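Class D beta-lactamase (Fusobacterium nucleatum subsp. polymorphum, PDB 4IED) probably hydrolyses the beta-lactam ring of penicillin-type antibiotics, giving substituted beta-amino acids and so antibiotic resistance. Local coordinates at residues Y81-D84 with G85-V88; I72-N75 with V76-F80; Y43-L46 with D47-N50. All blocks are in the same frame, centred on the assembly; numbering follows the deposited sequence. Where two conformers were deposited one is given.

Contact 1: Y81-D84 with G85-V88; sequences YYYD and GSKV
The Y83 ring carries the backbone N of G85 on one face, over the ring centre and 3.3 Å above the Y83 ring plane. At the ring edge, near its plane, are S86 O and the hydroxyl of Y81. V88 approaches obliquely, with its CG1 3.9 Å from Y83 CE1. A second flat group is the D84 carboxylate, the acceptor of an Asx turn. D84 OD1 reaches forward two residues and takes S86 N at 3.1 Å. This N-H comes from above the carboxylate plane, 62° out of it. The same oxygen accepts from S86 OG at 2.7 Å, and here it uses its syn lone pair, on the side of OD2. Two donors of one serine thus grip D84 OD1 and limit rotation of the carboxylate. D84 CG stands between its own backbone N and carbonyl carbon (chi1 69°), which brings OD1 round to the serine. G85 turns the chain with a positive phi of 87°, a region glycine takes easily.

On the ring side, the phenol of Y83 donates to S86 O. The Y83 OH to S86 O distance is 2.6 Å, so the end of the ring is tied to the chain that it underlies. The turn belongs to the surface loop between helix 62-69 and helix 99-105. D96 OD1 accepts from Y83 N. P109 of helix 108-130 lies against both Y81 and V88. Water 1 lies in the plane of the Y81 ring, at its edge. It is 2.7 Å from Y81 OH and makes a weak bond to S86 OG, donating over 3.4 Å.

Contact 2: I72-N75 with V76-F80; sequences IVKN and VDEMF
V73 and F80 meet on the inner side of a loop that folds back through a type I beta turn, N75 to E78. Their side chains cross at about a right angle, and V73 CG1 comes to 3.4 Å from F80 CD1. This is the tight part of the contact. F80 CG is anti to the backbone N (chi1 176°), which carries the ring back toward I72 and V73. There I72 CG2 also reaches it, 3.8 Å from F80 CE1. Helices enclose this apolar side: L99 touches both V73 and F80, while L68 touches V73 and V76.

The turn itself is held by E78 N, which donates to N75 O at 3.2 Å. N75 adds an Asx turn on top of it. Its OD1 accepts from D77 N at 3.0 Å, the donor tilted 16° from the plane of the amide. Water 2 joins the two ends of the turn, donating to both N75 O and E78 O.

The outer side is polar and faces solvent. K74 is exposed there and was modelled in two conformers. D77 turns to R100 in a salt bridge. The E78 side chain lies about 4 Å from a bound magnesium ion. E78 is extended beyond CG and lays its carboxylate across K74, with OE2 3.5 Å from K74 CB. One firm bond fixes this otherwise loose side. It is nearly straight (170°): K74 N donates to E78 OE1 at 3.0 Å, from above the carboxylate plane.

Contact 3: Y43-L46 with D47-N50; sequences YYNL and DRAN
The side chain of N45 caps the backbone of R48: N45 OD1 accepts from R48 N at 3.2 Å. The bond is fairly straight, 162° at the hydrogen, but the donor stands well above the amide plane. N45 CG lies anti to the backbone N (chi1 -163°), which swings the amide forward over the first turn. Two backbone bonds follow: A49 N donates to N45 O at 2.9 Å, and N50 N to L46 O at 3.1 Å.

N45 is therefore the N-cap of the short helix 46-49, and the single residue between that helix and edge strand 40-44 of the antiparallel sheet.

Van der Waals contacts come next. R48 CB packs against the N45 amide, 3.5 Å from N45 CG. L46 folds back on the strand, its CD1 4.0 Å above the plane of the Y43 ring, over its centre. A49 is buried against T30, V32 and M155.

The polar ends are bound outside the turn. N45 ND2 donates to G29 O, and E14 OE2 accepts from N45 N. R48 runs extended to N227, which accepts from NE, and to D229, which pairs with NH1.

Contacts 1 and 2 adjoin in the sequence, with centres 18 Å apart, both in the long loop between helices 62-69 and 99-105. Each contains an Asx turn, and both lean on S97 through backbone bonds of F80 and Y81. Contact 3 is on the opposite side of the chain's centre, at the edge of the sheet. Its centre is 39 Å from that of contact 1 and 37 Å from that of contact 2, and its nearest atoms stay about 26 and 27 Å away. K60, the carboxylated lysine, falls between contact 3 and contact 2 in sequence. All three contacts lie away from the annotated sites; a magnesium ion is close to contact 2.

Contact 1: Y81-D84 with G85-V88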
loop_
_atom_site.group_PDB
_atom_site.type_symbol
_atom_site.label_atom_id
_atom_site.label_comp_id
_atom_site.label_asym_id
_atom_site.label_seq_id
_atom_site.Cartn_x
_atom_site.Cartn_y
_atom_site.Cartn_z
ATOM N N TYR A 81 -5.253 9.418 17.481
ATOM C CA TYR A 81 -6.451 10.038 16.905
ATOM C C TYR A 81 -7.556 10.004 17.943
ATOM O O TYR A 81 -7.860 8.934 18.536
ATOM C CB TYR A 81 -6.893 9.290 15.657
ATOM C CG TYR A 81 -8.187 9.771 15.131
ATOM C CD1 TYR A 81 -8.277 10.933 14.421
ATOM C CD2 TYR A 81 -9.302 9.008 15.286
ATOM C CE1 TYR A 81 -9.542 11.350 13.996
ATOM C CE2 TYR A 81 -10.564 9.423 14.836
ATOM C CZ TYR A 81 -10.670 10.579 14.171
ATOM O OH TYR A 81 -11.945 11.014 13.740
ATOM N N TYR A 82 -8.200 11.111 18.159
ATOM C CA TYR A 82 -9.262 11.275 19.141
ATOM C C TYR A 82 -10.544 11.592 18.409
ATOM O O TYR A 82 -10.691 12.660 17.728
ATOM C CB TYR A 82 -8.900 12.408 20.159
ATOM C CG TYR A 82 -7.623 12.126 20.952
ATOM C CD1 TYR A 82 -7.673 11.381 22.138
ATOM C CD2 TYR A 82 -6.476 12.548 20.501
ATOM C CE1 TYR A 82 -6.480 11.090 22.838
ATOM C CE2 TYR A 82 -5.261 12.233 21.125
ATOM C CZ TYR A 82 -5.304 11.517 22.289
ATOM O OH TYR A 82 -4.075 11.244 22.949
ATOM N N TYR A 83 -11.458 10.659 18.458
ATOM C CA TYR A 83 -12.722 10.811 17.721
ATOM C C TYR A 83 -13.598 11.807 18.420
ATOM O O TYR A 83 -13.473 12.029 19.647
ATOM C CB TYR A 83 -13.376 9.422 17.532
ATOM C CG TYR A 83 -14.704 9.528 16.748
ATOM C CD1 TYR A 83 -14.699 9.971 15.448
ATOM C CD2 TYR A 83 -15.937 9.040 17.259
ATOM C CE1 TYR A 83 -15.884 10.074 14.746
ATOM C CE2 TYR A 83 -17.137 9.146 16.545
ATOM C CZ TYR A 83 -17.075 9.638 15.290
ATOM O OH TYR A 83 -18.285 9.723 14.609
ATOM N N ASP A 84 -14.406 12.548 17.692
ATOM C CA ASP A 84 -15.248 13.657 18.188
ATOM C C ASP A 84 -16.713 13.595 17.774
ATOM O O ASP A 84 -17.406 14.610 17.864
ATOM C CB ASP A 84 -14.614 14.944 17.670
ATOM C CG ASP A 84 -14.753 15.075 16.154
ATOM O OD1 ASP A 84 -14.926 14.074 15.362
ATOM O OD2 ASP A 84 -14.671 16.305 15.690
ATOM N N GLY A 85 -17.171 12.476 17.246
ATOM C CA GLY A 85 -18.567 12.315 16.831
ATOM C C GLY A 85 -18.830 12.786 15.402
ATOM O O GLY A 85 -19.977 12.653 14.929
ATOM N N SER A 86 -17.792 13.227 14.712
ATOM C CA SER A 86 -17.938 13.739 13.334
ATOM C C SER A 86 -18.274 12.613 12.326
ATOM O O SER A 86 -18.151 11.424 12.605
ATOM C CB SER A 86 -16.659 14.525 12.931
ATOM O OG SER A 86 -15.616 13.647 12.816
ATOM N N LYS A 87 -18.712 12.995 11.155
ATOM C CA LYS A 87 -19.088 12.055 10.132
ATOM C C LYS A 87 -17.865 11.234 9.693
ATOM O O LYS A 87 -16.784 11.807 9.387
ATOM C CB LYS A 87 -19.676 12.828 8.949
ATOM C CG LYS A 87 -21.060 13.206 9.274
ATOM C CD LYS A 87 -21.785 13.550 8.009
ATOM C CE LYS A 87 -23.166 14.144 8.293
ATOM N NZ LYS A 87 -23.739 14.692 7.033
ATOM N N VAL A 88 -18.070 9.898 9.606
ATOM C CA VAL A 88 -17.019 8.993 9.109
ATOM C C VAL A 88 -17.641 8.011 8.192
ATOM O O VAL A 88 -18.694 7.493 8.455
ATOM C CB VAL A 88 -16.191 8.290 10.267
ATOM C CG1 VAL A 88 -15.307 9.242 10.989
ATOM C CG2 VAL A 88 -17.099 7.620 11.252
HETATM O O HOH W 1 -12.248 13.549 13.011
#

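Contact 2: I72-N75 with V76-F80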
loop_
_atom_site.group_PDB
_atom_site.type_symbol
_atom_site.label_atom_id
_atom_site.label_comp_id
_atom_site.label_asym_id
_atom_site.label_seq_id
_atom_site.Cartn_x
_atom_site.Cartn_y
_atom_site.Cartn_z
ATOM N N ILE A 72 6.167 11.806 15.499
ATOM C CA ILE A 72 4.827 12.381 15.696
ATOM C C ILE A 72 4.080 11.562 16.754
ATOM O O ILE A 72 3.288 12.104 17.516
ATOM C CB ILE A 72 4.051 12.408 14.375
ATOM C CG1 ILE A 72 4.806 13.205 13.280
ATOM C CG2 ILE A 72 2.679 12.964 14.637
ATOM C CD1 ILE A 72 5.135 14.633 13.616
ATOM N N VAL A 73 4.341 10.269 16.785
ATOM C CA VAL A 73 3.889 9.363 17.849
ATOM C C VAL A 73 5.167 8.669 18.362
ATOM O O VAL A 73 6.079 8.512 17.563
ATOM C CB VAL A 73 2.888 8.325 17.361
ATOM C CG1 VAL A 73 1.581 9.023 16.895
ATOM C CG2 VAL A 73 3.374 7.454 16.242
ATOM N N LYS A 74 5.108 8.111 19.557
ATOM C CA LYS A 74 6.196 7.334 20.105
ATOM C C LYS A 74 6.352 5.992 19.370
ATOM O O LYS A 74 7.482 5.553 19.095
ATOM C CB LYS A 74 5.970 7.137 21.612
ATOM C CG LYS A 74 7.092 6.356 22.228
ATOM C CD LYS A 74 7.048 6.354 23.733
ATOM C CE LYS A 74 5.692 5.972 24.295
ATOM N NZ LYS A 74 5.228 4.603 24.056
ATOM N N ASN A 75 5.208 5.380 19.014
ATOM C CA ASN A 75 5.152 4.108 18.295
ATOM C C ASN A 75 3.719 3.934 17.787
ATOM O O ASN A 75 2.870 4.717 18.168
ATOM C CB ASN A 75 5.674 2.923 19.154
ATOM C CG ASN A 75 4.954 2.817 20.452
ATOM O OD1 ASN A 75 3.721 2.757 20.523
ATOM N ND2 ASN A 75 5.819 2.809 21.563
ATOM N N VAL A 76 3.522 2.869 17.024
ATOM C CA VAL A 76 2.217 2.595 16.392
ATOM C C VAL A 76 1.145 2.166 17.414
ATOM O O VAL A 76 -0.029 2.065 17.074
ATOM C CB VAL A 76 2.349 1.542 15.315
ATOM C CG1 VAL A 76 3.239 2.017 14.167
ATOM C CG2 VAL A 76 2.929 0.240 15.903
ATOM N N ASP A 77 1.548 1.927 18.676
ATOM C CA ASP A 77 0.579 1.580 19.712
ATOM C C ASP A 77 0.150 2.735 20.601
ATOM O O ASP A 77 -0.755 2.595 21.387
ATOM C CB ASP A 77 1.150 0.395 20.560
ATOM C CG ASP A 77 1.239 -0.821 19.725
ATOM O OD1 ASP A 77 0.216 -1.494 19.500
ATOM O OD2 ASP A 77 2.352 -1.156 19.207
ATOM N N GLU A 78 0.729 3.905 20.375
ATOM C CA GLU A 78 0.372 5.091 21.180
ATOM C C GLU A 78 -0.904 5.727 20.699
ATOM O O GLU A 78 -1.000 6.053 19.509
ATOM C CB GLU A 78 1.492 6.083 21.122
ATOM C CG GLU A 78 1.366 7.172 22.198
ATOM C CD GLU A 78 2.481 8.180 22.192
ATOM O OE1 GLU A 78 2.717 8.809 21.165
ATOM O OE2 GLU A 78 3.146 8.330 23.261
ATOM N N MET A 79 -1.785 6.001 21.602
ATOM C CA MET A 79 -3.052 6.650 21.179
ATOM C C MET A 79 -2.679 7.998 20.514
ATOM O O MET A 79 -1.842 8.753 21.012
ATOM C CB MET A 79 -4.027 6.834 22.318
ATOM C CG MET A 79 -4.435 5.504 22.962
ATOM S SD MET A 79 -5.041 4.255 21.836
ATOM C CE MET A 79 -6.555 4.828 21.214
ATOM N N PHE A 80 -3.351 8.252 19.401
ATOM C CA PHE A 80 -3.049 9.407 18.536
ATOM C C PHE A 80 -4.264 10.137 17.987
ATOM O O PHE A 80 -4.261 11.366 18.024
ATOM C CB PHE A 80 -2.226 8.899 17.338
ATOM C CG PHE A 80 -1.940 10.012 16.302
ATOM C CD1 PHE A 80 -1.102 11.040 16.631
ATOM C CD2 PHE A 80 -2.540 9.934 15.042
ATOM C CE1 PHE A 80 -0.851 12.098 15.730
ATOM C CE2 PHE A 80 -2.252 10.972 14.147
ATOM C CZ PHE A 80 -1.497 12.060 14.525
HETATM O O HOH W 2 0.208 5.462 17.154
#

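Contact 3: Y43-L46 with D47-N50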
loop_
_atom_site.group_PDB
_atom_site.type_symbol
_atom_site.label_atom_id
_atom_site.label_comp_id
_atom_site.label_asym_id
_atom_site.label_seq_id
_atom_site.Cartn_x
_atom_site.Cartn_y
_atom_site.Cartn_z
ATOM N N TYR A 43 5.073 -10.289 -14.391
ATOM C CA TYR A 43 4.136 -9.176 -14.542
ATOM C C TYR A 43 3.020 -9.472 -15.563
ATOM O O TYR A 43 3.175 -10.339 -16.400
ATOM C CB TYR A 43 4.852 -7.882 -14.921
ATOM C CG TYR A 43 5.425 -7.942 -16.337
ATOM C CD1 TYR A 43 4.612 -7.707 -17.429
ATOM C CD2 TYR A 43 6.698 -8.352 -16.569
ATOM C CE1 TYR A 43 5.095 -7.765 -18.738
ATOM C CE2 TYR A 43 7.183 -8.443 -17.843
ATOM C CZ TYR A 43 6.353 -8.210 -18.924
ATOM O OH TYR A 43 6.854 -8.315 -20.236
ATOM N N TYR A 44 1.974 -8.645 -15.495
ATOM C CA TYR A 44 0.897 -8.535 -16.498
ATOM C C TYR A 44 0.762 -7.040 -16.771
ATOM O O TYR A 44 0.648 -6.258 -15.830
ATOM C CB TYR A 44 -0.380 -9.101 -15.964
ATOM C CG TYR A 44 -1.514 -8.892 -16.945
ATOM C CD1 TYR A 44 -1.571 -9.597 -18.133
ATOM C CD2 TYR A 44 -2.441 -7.881 -16.758
ATOM C CE1 TYR A 44 -2.633 -9.387 -19.021
ATOM C CE2 TYR A 44 -3.470 -7.663 -17.632
ATOM C CZ TYR A 44 -3.567 -8.430 -18.742
ATOM O OH TYR A 44 -4.589 -8.251 -19.660
ATOM N N ASN A 45 0.775 -6.685 -18.054
ATOM C CA ASN A 45 0.609 -5.310 -18.549
ATOM C C ASN A 45 1.757 -4.411 -18.162
ATOM O O ASN A 45 1.630 -3.610 -17.267
ATOM C CB ASN A 45 -0.731 -4.781 -18.112
ATOM C CG ASN A 45 -1.159 -3.570 -18.887
ATOM O OD1 ASN A 45 -0.323 -2.929 -19.581
ATOM N ND2 ASN A 45 -2.403 -3.209 -18.782
ATOM N N LEU A 46 2.886 -4.620 -18.829
ATOM C CA LEU A 46 4.102 -3.832 -18.545
ATOM C C LEU A 46 4.011 -2.320 -18.606
ATOM O O LEU A 46 4.468 -1.602 -17.725
ATOM C CB LEU A 46 5.270 -4.290 -19.444
ATOM C CG LEU A 46 6.678 -3.773 -18.980
ATOM C CD1 LEU A 46 7.007 -4.203 -17.591
ATOM C CD2 LEU A 46 7.768 -4.230 -19.913
ATOM N N ASP A 47 3.323 -1.832 -19.593
ATOM C CA ASP A 47 3.184 -0.395 -19.739
ATOM C C ASP A 47 2.367 0.181 -18.608
ATOM O O ASP A 47 2.767 1.218 -17.990
ATOM C CB ASP A 47 2.530 -0.015 -21.057
ATOM C CG ASP A 47 3.477 -0.111 -22.246
ATOM O OD1 ASP A 47 4.713 -0.351 -22.083
ATOM O OD2 ASP A 47 2.932 -0.001 -23.359
ATOM N N ARG A 48 1.278 -0.524 -18.230
ATOM C CA ARG A 48 0.578 -0.005 -17.040
ATOM C C ARG A 48 1.359 -0.265 -15.741
ATOM O O ARG A 48 1.217 0.517 -14.825
ATOM C CB ARG A 48 -0.830 -0.612 -17.007
ATOM C CG ARG A 48 -1.662 -0.091 -15.865
ATOM C CD ARG A 48 -3.080 -0.557 -15.970
ATOM N NE ARG A 48 -3.830 -0.202 -14.754
ATOM C CZ ARG A 48 -5.127 0.144 -14.714
ATOM N NH1 ARG A 48 -5.885 0.227 -15.772
ATOM N NH2 ARG A 48 -5.634 0.369 -13.505
ATOM N N ALA A 49 2.158 -1.296 -15.673
ATOM C CA ALA A 49 3.009 -1.508 -14.477
ATOM C C ALA A 49 3.911 -0.344 -14.238
ATOM O O ALA A 49 4.173 -0.025 -13.109
ATOM C CB ALA A 49 3.819 -2.753 -14.626
ATOM N N ASN A 50 4.279 0.374 -15.306
ATOM C CA ASN A 50 5.160 1.591 -15.160
ATOM C C ASN A 50 4.342 2.881 -15.140
ATOM O O ASN A 50 4.957 4.004 -15.093
ATOM C CB ASN A 50 6.157 1.598 -16.290
ATOM C CG ASN A 50 7.163 0.515 -16.164
ATOM O OD1 ASN A 50 7.404 -0.295 -17.079
ATOM N ND2 ASN A 50 7.785 0.496 -15.025
#